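Local coordinates for envelopment polyprotein (Bovine Schmallenberg virus BH80/Germany/2011, PDB 7A56), which probably drives fusion of the viral envelope with a host-cell membrane during entry, as the class II fusion glycoprotein Gc captured in its postfusion form, at residues Y105-I110 / D199-I204; K44-L49 / S210-V215. All coordinates share one frame; numbering follows the deposited sequence.

Interaction 1 (Y105-I110 / D199-I204); sequences YVRRVI and DVEVCI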
ATOM      1  N   TYR A 105      -0.914   0.094  29.407  1.00 21.69           N
ATOM      2  CA  TYR A 105      -2.215   0.274  28.736  1.00 22.88           C
ATOM      3  C   TYR A 105      -1.983   1.093  27.469  1.00 22.68           C
ATOM      4  O   TYR A 105      -1.479   2.219  27.553  1.00 21.74           O
ATOM      5  CB  TYR A 105      -3.198   0.931  29.725  1.00 26.39           C
ATOM      6  CG  TYR A 105      -4.419   1.622  29.116  1.00 29.51           C
ATOM      7  CD1 TYR A 105      -5.100   1.066  28.055  1.00 25.91           C
ATOM      8  CD2 TYR A 105      -4.886   2.806  29.641  1.00 29.59           C
ATOM      9  CE1 TYR A 105      -6.235   1.727  27.479  1.00 29.33           C
ATOM     10  CE2 TYR A 105      -5.997   3.471  29.109  1.00 29.92           C
ATOM     11  CZ  TYR A 105      -6.660   2.922  28.041  1.00 31.39           C
ATOM     12  OH  TYR A 105      -7.726   3.595  27.574  1.00 33.93           O
ATOM     13  N   VAL A 106      -2.349   0.541  26.305  1.00 20.97           N
ATOM     14  CA  VAL A 106      -2.183   1.266  25.014  1.00 22.04           C
ATOM     15  C   VAL A 106      -3.450   2.107  24.828  1.00 25.48           C
ATOM     16  O   VAL A 106      -4.492   1.647  24.360  1.00 26.38           O
ATOM     17  CB  VAL A 106      -1.902   0.318  23.860  1.00 21.72           C
ATOM     18  CG1 VAL A 106      -1.589   1.107  22.521  1.00 23.98           C
ATOM     19  CG2 VAL A 106      -0.737  -0.608  24.204  1.00 21.48           C
ATOM     20  N   ARG A 107      -3.385   3.359  25.266  1.00 22.91           N
ATOM     21  CA  ARG A 107      -4.605   4.131  25.379  1.00 21.99           C
ATOM     22  C   ARG A 107      -5.119   4.593  24.014  1.00 24.41           C
ATOM     23  O   ARG A 107      -6.322   4.669  23.820  1.00 23.60           O
ATOM     24  CB  ARG A 107      -4.399   5.334  26.286  1.00 23.57           C
ATOM     25  CG  ARG A 107      -5.698   6.168  26.423  1.00 26.46           C
ATOM     26  CD  ARG A 107      -5.719   7.035  27.630  1.00 31.68           C
ATOM     27  NE  ARG A 107      -6.802   8.005  27.528  1.00 35.49           N
ATOM     28  CZ  ARG A 107      -8.075   7.800  27.850  1.00 37.74           C
ATOM     29  NH1 ARG A 107      -8.500   6.611  28.329  1.00 36.48           N
ATOM     30  NH2 ARG A 107      -8.933   8.822  27.686  1.00 33.71           N
ATOM     31  N   ARG A 108      -4.236   4.895  23.080  1.00 21.26           N
ATOM     32  CA  ARG A 108      -4.733   5.297  21.754  1.00 23.70           C
ATOM     33  C   ARG A 108      -3.787   4.804  20.677  1.00 24.31           C
ATOM     34  O   ARG A 108      -2.560   4.869  20.822  1.00 23.02           O
ATOM     35  CB  ARG A 108      -4.919   6.815  21.702  1.00 27.83           C
ATOM     36  CG  ARG A 108      -5.348   7.333  20.284  1.00 30.48           C
ATOM     37  CD  ARG A 108      -5.584   8.874  20.367  1.00 36.54           C
ATOM     38  NE  ARG A 108      -4.303   9.572  20.543  1.00 39.55           N
ATOM     39  CZ  ARG A 108      -3.937  10.233  21.640  1.00 41.62           C
ATOM     40  NH1 ARG A 108      -4.761  10.318  22.674  1.00 43.87           N
ATOM     41  NH2 ARG A 108      -2.741  10.826  21.684  1.00 41.70           N
ATOM     42  N   VAL A 109      -4.357   4.236  19.611  1.00 23.15           N
ATOM     43  CA  VAL A 109      -3.616   3.966  18.385  1.00 20.59           C
ATOM     44  C   VAL A 109      -4.527   4.394  17.241  1.00 24.25           C
ATOM     45  O   VAL A 109      -5.626   3.844  17.092  1.00 25.88           O
ATOM     46  CB  VAL A 109      -3.258   2.491  18.184  1.00 21.10           C
ATOM     47  CG1 VAL A 109      -2.615   2.356  16.818  1.00 22.53           C
ATOM     48  CG2 VAL A 109      -2.274   1.945  19.303  1.00 22.17           C
ATOM     49  N   ILE A 110      -4.075   5.344  16.437  1.00 25.65           N
ATOM     50  CA  ILE A 110      -4.792   5.670  15.175  1.00 27.07           C
ATOM     51  C   ILE A 110      -3.774   6.095  14.127  1.00 27.15           C
ATOM     52  O   ILE A 110      -2.670   6.536  14.457  1.00 29.94           O
ATOM     53  CB  ILE A 110      -5.808   6.801  15.315  1.00 33.69           C
ATOM     54  CG1 ILE A 110      -5.077   8.046  15.735  1.00 37.78           C
ATOM     55  CG2 ILE A 110      -6.914   6.460  16.293  1.00 40.14           C
ATOM     56  CD1 ILE A 110      -5.823   9.259  15.329  1.00 39.98           C
ATOM     57  N   ASP A 199      -0.408   7.891  15.638  1.00 24.28           N
ATOM     58  CA  ASP A 199      -0.635   8.634  16.866  1.00 27.54           C
ATOM     59  C   ASP A 199      -0.874   7.593  17.969  1.00 26.97           C
ATOM     60  O   ASP A 199      -1.942   6.961  17.997  1.00 29.82           O
ATOM     61  CB  ASP A 199      -1.830   9.575  16.659  1.00 32.68           C
ATOM     62  CG  ASP A 199      -2.208  10.367  17.919  1.00 42.38           C
ATOM     63  OD1 ASP A 199      -1.514  10.280  18.953  1.00 41.28           O
ATOM     64  OD2 ASP A 199      -3.221  11.096  17.871  1.00 43.53           O
ATOM     65  N   VAL A 200       0.128   7.391  18.842  1.00 24.48           N
ATOM     66  CA  VAL A 200       0.105   6.305  19.834  1.00 24.18           C
ATOM     67  C   VAL A 200       0.324   6.917  21.205  1.00 27.33           C
ATOM     68  O   VAL A 200       1.281   7.684  21.418  1.00 27.29           O
ATOM     69  CB  VAL A 200       1.162   5.210  19.549  1.00 23.35           C
ATOM     70  CG1 VAL A 200       1.178   4.117  20.657  1.00 22.94           C
ATOM     71  CG2 VAL A 200       0.900   4.575  18.201  1.00 23.11           C
ATOM     72  N   GLU A 201      -0.570   6.586  22.129  1.00 25.68           N
ATOM     73  CA  GLU A 201      -0.414   7.001  23.504  1.00 23.73           C
ATOM     74  C   GLU A 201      -0.429   5.768  24.380  1.00 23.48           C
ATOM     75  O   GLU A 201      -1.303   4.898  24.241  1.00 23.30           O
ATOM     76  CB  GLU A 201      -1.530   7.969  23.886  1.00 26.93           C
ATOM     77  CG  GLU A 201      -1.463   8.449  25.377  1.00 33.15           C
ATOM     78  CD  GLU A 201      -2.730   9.218  25.749  1.00 42.97           C
ATOM     79  OE1 GLU A 201      -3.827   8.809  25.301  1.00 51.15           O
ATOM     80  OE2 GLU A 201      -2.630  10.233  26.444  1.00 44.49           O
ATOM     81  N   VAL A 202       0.483   5.736  25.354  1.00 24.24           N
ATOM     82  CA  VAL A 202       0.591   4.575  26.241  1.00 25.71           C
ATOM     83  C   VAL A 202       0.601   5.067  27.673  1.00 26.03           C
ATOM     84  O   VAL A 202       1.052   6.181  27.954  1.00 26.18           O
ATOM     85  CB  VAL A 202       1.861   3.742  25.961  1.00 26.51           C
ATOM     86  CG1 VAL A 202       1.862   3.252  24.516  1.00 29.04           C
ATOM     87  CG2 VAL A 202       3.098   4.537  26.296  1.00 27.84           C
ATOM     88  N   CYS A 203       0.025   4.261  28.583  1.00 24.06           N
ATOM     89  CA  CYS A 203      -0.141   4.676  29.968  1.00 22.35           C
ATOM     90  C   CYS A 203       0.401   3.605  30.905  1.00 23.36           C
ATOM     91  O   CYS A 203       0.363   2.412  30.605  1.00 24.20           O
ATOM     92  CB  CYS A 203      -1.618   4.915  30.398  1.00 28.89           C
ATOM     93  SG  CYS A 203      -2.470   6.153  29.343  1.00 30.93           S
ATOM     94  N   ILE A 204       0.924   4.064  32.033  1.00 22.67           N
ATOM     95  CA  ILE A 204       1.145   3.217  33.210  1.00 22.29           C
ATOM     96  C   ILE A 204      -0.087   3.364  34.080  1.00 24.47           C
ATOM     97  O   ILE A 204      -0.359   4.446  34.622  1.00 26.25           O
ATOM     98  CB  ILE A 204       2.398   3.647  33.989  1.00 25.16           C
ATOM     99  CG1 ILE A 204       3.623   3.689  33.081  1.00 26.34           C
ATOM    100  CG2 ILE A 204       2.693   2.659  35.206  1.00 22.50           C
ATOM    101  CD1 ILE A 204       3.977   2.338  32.484  1.00 26.27           C
TER
HETATM  102  O   HOH W   1      -2.739  12.869  24.261  1.00 56.90           O

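Interaction 2 (K44-L49 / S210-V215); sequences KPLKNL and SFCSTV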
ATOM      1  N   LYS A  44       1.874  12.346  31.898  1.00 27.59           N
ATOM      2  CA  LYS A  44       0.737  13.171  32.300  1.00 29.97           C
ATOM      3  C   LYS A  44      -0.194  12.371  33.216  1.00 29.89           C
ATOM      4  O   LYS A  44      -0.637  11.285  32.811  1.00 32.32           O
ATOM      5  CB  LYS A  44      -0.028  13.569  31.040  1.00 34.79           C
ATOM      6  CG  LYS A  44       0.819  14.475  30.166  1.00 42.56           C
ATOM      7  CD  LYS A  44       0.205  14.706  28.813  1.00 54.23           C
ATOM      8  CE  LYS A  44       0.820  15.932  28.158  1.00 60.91           C
ATOM      9  NZ  LYS A  44      -0.198  16.679  27.348  1.00 67.08           N
ATOM     10  N   PRO A  45      -0.602  12.881  34.386  1.00 32.25           N
ATOM     11  CA  PRO A  45      -1.532  12.104  35.243  1.00 34.59           C
ATOM     12  C   PRO A  45      -2.981  12.230  34.765  1.00 33.61           C
ATOM     13  O   PRO A  45      -3.475  13.340  34.495  1.00 36.00           O
ATOM     14  CB  PRO A  45      -1.346  12.714  36.645  1.00 36.49           C
ATOM     15  CG  PRO A  45      -0.316  13.744  36.515  1.00 37.43           C
ATOM     16  CD  PRO A  45      -0.202  14.126  35.071  1.00 35.11           C
ATOM     17  N   LEU A  46      -3.632  11.081  34.571  1.00 31.46           N
ATOM     18  CA  LEU A  46      -5.052  11.026  34.173  1.00 32.41           C
ATOM     19  C   LEU A  46      -5.861  10.394  35.313  1.00 33.59           C
ATOM     20  O   LEU A  46      -5.404   9.453  35.988  1.00 36.33           O
ATOM     21  CB  LEU A  46      -5.294  10.238  32.866  1.00 30.25           C
ATOM     22  CG  LEU A  46      -5.169  11.033  31.549  1.00 35.76           C
ATOM     23  CD1 LEU A  46      -3.747  11.524  31.479  1.00 37.46           C
ATOM     24  CD2 LEU A  46      -5.423  10.091  30.388  1.00 33.72           C
ATOM     25  N   LYS A  47      -7.055  10.936  35.548  1.00 33.08           N
ATOM     26  CA  LYS A  47      -7.840  10.486  36.690  1.00 31.30           C
ATOM     27  C   LYS A  47      -9.247  10.146  36.200  1.00 34.28           C
ATOM     28  O   LYS A  47      -9.715  10.659  35.177  1.00 35.06           O
ATOM     29  CB  LYS A  47      -7.849  11.555  37.830  1.00 36.66           C
ATOM     30  CG  LYS A  47      -6.579  11.430  38.808  1.00 41.53           C
ATOM     31  CD  LYS A  47      -6.893  11.731  40.285  1.00 47.77           C
ATOM     32  CE  LYS A  47      -6.263  10.741  41.299  1.00 48.75           C
ATOM     33  NZ  LYS A  47      -4.851  11.108  41.696  1.00 52.07           N
ATOM     34  N   ASN A  48      -9.948   9.309  36.977  1.00 34.30           N
ATOM     35  CA  ASN A  48     -11.346   8.969  36.702  1.00 40.05           C
ATOM     36  C   ASN A  48     -11.520   8.347  35.317  1.00 37.94           C
ATOM     37  O   ASN A  48     -12.492   8.638  34.610  1.00 41.28           O
ATOM     38  CB  ASN A  48     -12.274  10.180  36.848  1.00 41.13           C
ATOM     39  CG  ASN A  48     -13.678   9.759  37.199  1.00 43.67           C
ATOM     40  OD1 ASN A  48     -13.849   8.785  37.932  1.00 46.28           O
ATOM     41  ND2 ASN A  48     -14.683  10.444  36.659  1.00 42.03           N
ATOM     42  N   LEU A  49     -10.565   7.505  34.917  1.00 37.34           N
ATOM     43  CA  LEU A  49     -10.722   6.798  33.659  1.00 35.07           C
ATOM     44  C   LEU A  49     -11.700   5.627  33.806  1.00 37.49           C
ATOM     45  O   LEU A  49     -11.911   5.135  34.902  1.00 40.65           O
ATOM     46  CB  LEU A  49      -9.373   6.313  33.163  1.00 33.18           C
ATOM     47  CG  LEU A  49      -8.356   7.355  32.682  1.00 32.91           C
ATOM     48  CD1 LEU A  49      -7.062   6.717  32.117  1.00 31.89           C
ATOM     49  CD2 LEU A  49      -8.955   8.261  31.592  1.00 28.16           C
ATOM     50  N   SER A 210      -3.675   6.970  36.340  1.00 32.42           N
ATOM     51  CA  SER A 210      -2.895   6.586  35.174  1.00 30.26           C
ATOM     52  C   SER A 210      -1.888   7.684  34.813  1.00 29.54           C
ATOM     53  O   SER A 210      -2.086   8.857  35.134  1.00 35.47           O
ATOM     54  CB  SER A 210      -3.821   6.282  33.956  1.00 32.10           C
ATOM     55  OG  SER A 210      -4.327   4.947  34.008  1.00 31.89           O
ATOM     56  N   PHE A 211      -0.774   7.280  34.208  1.00 28.17           N
ATOM     57  CA  PHE A 211       0.289   8.185  33.787  1.00 28.91           C
ATOM     58  C   PHE A 211       0.611   7.924  32.328  1.00 25.86           C
ATOM     59  O   PHE A 211       1.086   6.842  31.972  1.00 27.55           O
ATOM     60  CB  PHE A 211       1.526   8.001  34.682  1.00 27.84           C
ATOM     61  CG  PHE A 211       1.240   8.319  36.119  1.00 29.90           C
ATOM     62  CD1 PHE A 211       1.321   9.632  36.589  1.00 30.29           C
ATOM     63  CD2 PHE A 211       0.809   7.322  36.992  1.00 29.83           C
ATOM     64  CE1 PHE A 211       1.012   9.928  37.898  1.00 34.60           C
ATOM     65  CE2 PHE A 211       0.525   7.613  38.320  1.00 33.44           C
ATOM     66  CZ  PHE A 211       0.607   8.923  38.772  1.00 33.98           C
ATOM     67  N   CYS A 212       0.348   8.913  31.472  1.00 28.96           N
ATOM     68  CA  CYS A 212       0.268   8.654  30.048  1.00 27.67           C
ATOM     69  C   CYS A 212       1.210   9.542  29.253  1.00 26.86           C
ATOM     70  O   CYS A 212       1.550  10.638  29.681  1.00 27.81           O
ATOM     71  CB  CYS A 212      -1.156   8.902  29.514  1.00 31.48           C
ATOM     72  SG  CYS A 212      -2.368   7.905  30.372  1.00 33.79           S
ATOM     73  N   SER A 213       1.599   9.065  28.086  1.00 29.05           N
ATOM     74  CA  SER A 213       2.385   9.912  27.186  1.00 29.20           C
ATOM     75  C   SER A 213       2.268   9.398  25.761  1.00 27.64           C
ATOM     76  O   SER A 213       2.158   8.174  25.531  1.00 27.11           O
ATOM     77  CB  SER A 213       3.868   9.901  27.636  1.00 32.68           C
ATOM     78  OG  SER A 213       4.642  10.642  26.713  1.00 35.53           O
ATOM     79  N   THR A 214       2.319  10.327  24.792  1.00 26.84           N
ATOM     80  CA  THR A 214       2.474   9.864  23.419  1.00 26.66           C
ATOM     81  C   THR A 214       3.870   9.251  23.328  1.00 29.07           C
ATOM     82  O   THR A 214       4.759   9.591  24.113  1.00 28.97           O
ATOM     83  CB  THR A 214       2.274  11.015  22.392  1.00 32.84           C
ATOM     84  OG1 THR A 214       3.077  12.114  22.758  1.00 37.09           O
ATOM     85  CG2 THR A 214       0.884  11.519  22.444  1.00 31.68           C
ATOM     86  N   VAL A 215       4.036   8.286  22.433  1.00 27.44           N
ATOM     87  CA  VAL A 215       5.321   7.636  22.232  1.00 26.83           C
ATOM     88  C   VAL A 215       5.557   7.555  20.726  1.00 28.13           C
ATOM     89  O   VAL A 215       4.658   7.169  19.978  1.00 32.25           O
ATOM     90  CB  VAL A 215       5.368   6.239  22.899  1.00 28.09           C
ATOM     91  CG1 VAL A 215       4.366   5.280  22.293  1.00 27.34           C
ATOM     92  CG2 VAL A 215       6.789   5.645  22.883  1.00 29.55           C
TER

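Interaction 1 (Y105-I110 / D199-I204)
Arg108 and Asp199 form an in-plane salt bridge between two antiparallel strands, 105-110 and 199-204. NH2 of Arg108 donates to Asp199 OD1 at 3.0 Å; the oxygen lies at the edge of the guanidinium, in its plane, and is met on its syn side. NE adds a weak bond to the same oxygen. A bend at chi3 (70°) turns NE of Arg108 out of the extended course of its chain, and one face of the guanidinium rests over Glu201 CB. Glu201 OE1 stands 3.2 Å from Arg108 NH1 but well out of the guanidinium plane, so that pair is an attraction of charges alone. A long ion pair, 3.8 Å from Arg107 NE to Glu201 OE1, extends the network, and a water reaches from Arg108 NH2 to Glu201 OE2, weakly on the carboxylate side.

How two successive arginines come to meet one glutamate is explained by the backbone: this is a classic beta bulge, in which Arg107 and Arg108 both face Glu201. Its carbonyl oxygen takes two N-H groups, a weak, bent one from Arg107 N (125°) and a straighter one from Arg108 N at 3.2 Å. Regular hydrogen-bonded pairs flank the bulge, Tyr105 with Cys203 before it and Ile110 with Asp199 after it.

Apolar contacts divide between the two sides of the sheet. Val106, Val109, Val200 and Val202 share one side, where Val109 CG2 lies 4.3 Å from Val200 CG2. On the other, Cys203 SG sits obliquely to the Tyr105 ring, 5.0 Å from its centroid, and also packs on Arg107 CB at 3.7 Å. Ile110 CG1 lies beside Asp199 CB, the two side chains pointing the same way.

Interaction 2 (K44-L49 / S210-V215)
Ser210 meets the chain at both Leu46 and Leu49, opening a short antiparallel pairing in which strand 44-46 adds on to strand 209-214 of the beta sheet. Its N and O bond to Leu46 O and Leu46 N, the latter with 2.8 Å from Leu46 N to Ser210 O. The chain of 44-49 then turns back, and Leu49 CD1 reaches Ser210 CB at 3.8 Å, while Ser210 OG is hydrogen-bonded to Thr205 OG1.

Phe211 follows as a non-hydrogen-bonded pair with Pro45, a suitable place for a residue without an N-H. Pro45 CB approaches the ring obliquely, 3.9 Å from Phe211 CE1, and two CA-H...O contacts add to the pair: Phe211 CA to Lys44 O, and Pro45 CA to Ser210 O. The ring also packs against Ala35, Leu38 and Thr39 of helix 23-40.

Cys212 closes the ladder opposite Lys44. Cys212 N donates to Lys44 O at 2.9 Å, and the return bond, 2.8 Å from Lys44 N to Cys212 O, is almost perfectly straight at 178°. Cys212 SG stands anti to its own carbonyl carbon (chi1 -57°), on the side of the sheet that Leu46 shares, and both methyls of Leu46 touch the sulfur, CD2 at 3.8 Å and CD1 at 4.0 Å from Cys212 SG.

In the fold
From the N terminus, the chain passes through helix 23-40 and reaches 44-49, the first half of interaction 2, then 105-110, the first half of interaction 1. Strand 197-206 comes back to close interaction 1, and the next strand, 209-214, closes interaction 2. The smaller loop thus lies within the larger and the two do not cross. Together they set strands 98-134, 197-206, 209-214 and 44-46 in order across the sheet; the centres of the two interactions lie about 9 Å apart. Between the two contacts, the Cys203–Cys212 disulfide joins the middle strands covalently, and backbone bonding of Ile204 with Phe211 runs beside it. Arg107 also touches Leu46 and Leu49, a direct side-chain contact between 44-49 and the bulged strand.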